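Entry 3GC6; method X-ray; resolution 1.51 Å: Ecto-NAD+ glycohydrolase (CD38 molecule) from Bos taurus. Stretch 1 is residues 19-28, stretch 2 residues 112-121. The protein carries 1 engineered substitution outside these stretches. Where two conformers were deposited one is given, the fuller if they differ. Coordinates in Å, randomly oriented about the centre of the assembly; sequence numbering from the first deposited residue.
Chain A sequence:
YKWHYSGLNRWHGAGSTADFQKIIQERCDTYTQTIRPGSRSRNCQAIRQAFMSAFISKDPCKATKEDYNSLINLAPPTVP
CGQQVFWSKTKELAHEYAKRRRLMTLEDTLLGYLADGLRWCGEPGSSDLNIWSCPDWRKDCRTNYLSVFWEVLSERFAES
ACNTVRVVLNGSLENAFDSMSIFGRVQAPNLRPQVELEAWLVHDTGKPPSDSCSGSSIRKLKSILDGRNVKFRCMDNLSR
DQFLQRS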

# COMPACT_ATOMS: atom_id res chain seq x y z
N ASP A 19 4.12 19.22 -12.92
CA ASP A 19 4.24 17.77 -12.68
C ASP A 19 3.36 17.27 -11.54
O ASP A 19 3.72 16.35 -10.81
CB ASP A 19 5.69 17.40 -12.47
CG ASP A 19 6.45 17.50 -13.78
OD1 ASP A 19 6.17 16.68 -14.67
OD2 ASP A 19 7.24 18.42 -13.94
N PHE A 20 2.19 17.89 -11.43
CA PHE A 20 1.20 17.51 -10.41
C PHE A 20 0.95 16.02 -10.37
O PHE A 20 0.91 15.41 -9.29
CB PHE A 20 -0.11 18.24 -10.75
CG PHE A 20 -1.24 17.96 -9.82
CD1 PHE A 20 -1.34 18.61 -8.58
CD2 PHE A 20 -2.22 17.05 -10.18
CE1 PHE A 20 -2.43 18.34 -7.73
CE2 PHE A 20 -3.29 16.80 -9.35
CZ PHE A 20 -3.37 17.43 -8.12
N GLN A 21 0.80 15.41 -11.54
CA GLN A 21 0.47 13.99 -11.60
C GLN A 21 1.58 13.12 -11.02
O GLN A 21 1.29 12.10 -10.39
CB GLN A 21 0.19 13.58 -13.04
CG GLN A 21 -0.89 14.42 -13.69
CD GLN A 21 -0.37 15.53 -14.56
OE1 GLN A 21 0.60 16.23 -14.21
NE2 GLN A 21 -1.02 15.73 -15.71
N LYS A 22 2.83 13.50 -11.24
CA LYS A 22 3.97 12.76 -10.67
C LYS A 22 3.96 12.93 -9.15
O LYS A 22 4.19 11.96 -8.41
CB LYS A 22 5.29 13.26 -11.22
CG LYS A 22 6.49 12.49 -10.61
CD LYS A 22 7.81 13.04 -11.08
CE LYS A 22 8.24 14.21 -10.24
NZ LYS A 22 9.70 14.38 -10.36
N ILE A 23 3.70 14.15 -8.70
CA ILE A 23 3.73 14.42 -7.28
C ILE A 23 2.64 13.62 -6.57
O ILE A 23 2.90 13.01 -5.52
CB ILE A 23 3.55 15.93 -7.00
CG1 ILE A 23 4.76 16.69 -7.56
CG2 ILE A 23 3.39 16.19 -5.50
CD1 ILE A 23 4.53 18.19 -7.67
N ILE A 24 1.43 13.63 -7.12
CA ILE A 24 0.33 12.86 -6.53
C ILE A 24 0.72 11.39 -6.38
O ILE A 24 0.60 10.81 -5.30
CB ILE A 24 -0.94 12.95 -7.38
CG1 ILE A 24 -1.45 14.38 -7.35
CG2 ILE A 24 -1.98 11.97 -6.87
CD1 ILE A 24 -1.81 14.87 -5.97
N GLN A 25 1.22 10.84 -7.48
CA GLN A 25 1.61 9.42 -7.58
C GLN A 25 2.63 9.11 -6.52
O GLN A 25 2.48 8.16 -5.73
CB GLN A 25 2.22 9.12 -8.96
CG GLN A 25 2.84 7.68 -9.08
CD GLN A 25 4.37 7.63 -8.91
OE1 GLN A 25 4.90 6.94 -8.02
NE2 GLN A 25 5.09 8.34 -9.78
N GLU A 26 3.70 9.90 -6.47
CA GLU A 26 4.77 9.63 -5.54
C GLU A 26 4.25 9.73 -4.09
O GLU A 26 4.58 8.90 -3.23
CB GLU A 26 5.97 10.56 -5.73
CG GLU A 26 6.76 10.34 -7.03
CD GLU A 26 7.94 11.29 -7.14
OE1 GLU A 26 8.03 12.25 -6.34
OE2 GLU A 26 8.77 11.09 -8.05
N ARG A 27 3.47 10.77 -3.80
CA ARG A 27 2.96 10.96 -2.44
C ARG A 27 2.04 9.81 -2.03
O ARG A 27 2.05 9.37 -0.87
CB ARG A 27 2.26 12.31 -2.31
CG ARG A 27 3.23 13.47 -2.32
CD ARG A 27 2.48 14.79 -2.16
NE ARG A 27 3.40 15.91 -2.03
CZ ARG A 27 3.02 17.16 -1.73
NH1 ARG A 27 1.74 17.46 -1.57
NH2 ARG A 27 3.96 18.11 -1.59
N CYS A 28 1.24 9.32 -2.96
CA CYS A 28 0.32 8.24 -2.62
C CYS A 28 1.09 6.96 -2.26
O CYS A 28 0.78 6.30 -1.26
CB CYS A 28 -0.63 7.98 -3.78
SG CYS A 28 -2.04 6.98 -3.32
N GLY A 112 -5.44 14.53 2.05
CA GLY A 112 -4.84 15.77 2.54
C GLY A 112 -3.33 15.77 2.30
O GLY A 112 -2.74 16.80 1.97
N TYR A 113 -2.72 14.61 2.50
CA TYR A 113 -1.29 14.48 2.26
C TYR A 113 -0.94 14.65 0.78
O TYR A 113 0.03 15.34 0.43
CB TYR A 113 -0.83 13.11 2.79
CG TYR A 113 0.66 12.87 2.68
CD1 TYR A 113 1.51 13.30 3.68
CD2 TYR A 113 1.21 12.19 1.60
CE1 TYR A 113 2.90 13.07 3.59
CE2 TYR A 113 2.59 11.95 1.50
CZ TYR A 113 3.42 12.41 2.50
OH TYR A 113 4.80 12.18 2.42
N LEU A 114 -1.73 14.03 -0.10
CA LEU A 114 -1.46 14.22 -1.54
C LEU A 114 -1.50 15.70 -1.93
O LEU A 114 -0.66 16.15 -2.70
CB LEU A 114 -2.50 13.48 -2.39
CG LEU A 114 -2.21 12.07 -2.84
CD1 LEU A 114 -1.48 11.23 -1.81
CD2 LEU A 114 -3.47 11.37 -3.48
N ALA A 115 -2.51 16.43 -1.44
CA ALA A 115 -2.83 17.76 -1.96
C ALA A 115 -2.12 18.90 -1.24
O ALA A 115 -2.03 19.99 -1.76
CB ALA A 115 -4.35 17.96 -1.88
N ASP A 116 -1.56 18.64 -0.06
CA ASP A 116 -1.03 19.72 0.77
C ASP A 116 0.02 20.53 0.00
O ASP A 116 0.98 19.95 -0.53
CB ASP A 116 -0.35 19.11 2.01
CG ASP A 116 -0.07 20.14 3.11
OD1 ASP A 116 -0.60 21.26 3.07
OD2 ASP A 116 0.68 19.78 4.03
N GLY A 117 -0.18 21.85 -0.04
CA GLY A 117 0.79 22.73 -0.69
C GLY A 117 0.71 22.80 -2.20
O GLY A 117 1.43 23.61 -2.81
N LEU A 118 -0.15 21.99 -2.82
CA LEU A 118 -0.25 21.99 -4.28
C LEU A 118 -1.35 22.94 -4.78
O LEU A 118 -2.25 23.37 -4.03
CB LEU A 118 -0.52 20.59 -4.83
CG LEU A 118 0.39 19.49 -4.30
CD1 LEU A 118 0.12 18.16 -5.03
CD2 LEU A 118 1.86 19.91 -4.49
N ARG A 119 -1.24 23.25 -6.08
CA ARG A 119 -2.23 24.04 -6.80
C ARG A 119 -2.66 23.24 -8.02
O ARG A 119 -1.85 22.52 -8.60
CB ARG A 119 -1.61 25.36 -7.26
CG ARG A 119 -1.04 26.21 -6.13
CD ARG A 119 -2.15 26.59 -5.18
NE ARG A 119 -1.71 27.45 -4.08
CZ ARG A 119 -1.65 28.77 -4.15
NH1 ARG A 119 -1.98 29.40 -5.28
NH2 ARG A 119 -1.25 29.48 -3.09
N TRP A 120 -3.93 23.35 -8.40
CA TRP A 120 -4.34 22.73 -9.63
C TRP A 120 -5.61 23.33 -10.16
O TRP A 120 -6.45 23.85 -9.42
CB TRP A 120 -4.54 21.23 -9.44
CG TRP A 120 -5.66 20.85 -8.44
CD1 TRP A 120 -6.96 20.59 -8.72
CD2 TRP A 120 -5.53 20.72 -7.01
NE1 TRP A 120 -7.67 20.28 -7.57
CE2 TRP A 120 -6.80 20.36 -6.50
CE3 TRP A 120 -4.46 20.88 -6.12
CZ2 TRP A 120 -7.03 20.14 -5.15
CZ3 TRP A 120 -4.69 20.65 -4.77
CH2 TRP A 120 -5.96 20.27 -4.30
N CYS A 121 -5.70 23.28 -11.48
CA CYS A 121 -6.93 23.64 -12.19
C CYS A 121 -6.79 23.14 -13.63
O CYS A 121 -5.66 22.88 -14.08
CB CYS A 121 -7.21 25.15 -12.13
SG CYS A 121 -6.00 26.22 -13.04
O HOH W 1 4.07 20.74 -0.75

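The contact between the two stretches, which buries 549 Å² in all, joins an apolar patch to a single polar anchor, R27. In the helix of residues 20-28, the CA-to-CB bond of R27 points toward the second stretch, and the side chain, with chi2 and chi3 both t, extends to carry its guanidinium to L114 O, in the last turn of the helix, and D116 O, in the turn that follows, neither of which has a backbone partner within the stretch. R27 NH1 donates to L114 O at 3.0 Å and to D116 O at 2.8 Å, the latter the straighter bond (166° against 146°). Both acceptors lie near the guanidinium plane, as its in-plane N-H groups require. R27 NH2 donates to water 1 at 2.8 Å, and the same water donates to D116 O at 3.2 Å, so D116 O accepts from both arginine and solvent. Arginine suits this place because its planar head serves several acceptors at once while L118 CD2 packs over one face.

The chain geometry that presents these oxygens is itself bonded: a type II turn runs from A115 to L118, closed by L118 N to A115 O at 2.9 Å, with G117 at positive phi, a conformation favourable to glycine. The carboxylate of D116 takes no part in the arginine bonds; its OD1 is satisfied elsewhere in the structure.

Beyond the turn, L118 points toward the first helix, and its CD1 meets F20 CE1 at 3.7 Å, I23 CG2 at 3.8 Å and I24 CD1 at 3.9 Å. The buried F20 ring also receives W120 CB over one face, 4.2 Å from its centroid, while F20 CE1 lies 3.6 Å from W120 CE3. L114 fills the space nearer C28, its CD2 3.8 Å from I24 CG2 and its CD1 3.9 Å from C28 CB. These side chains bring no unpaired polar groups into the interior; W120 NE1 is bonded elsewhere.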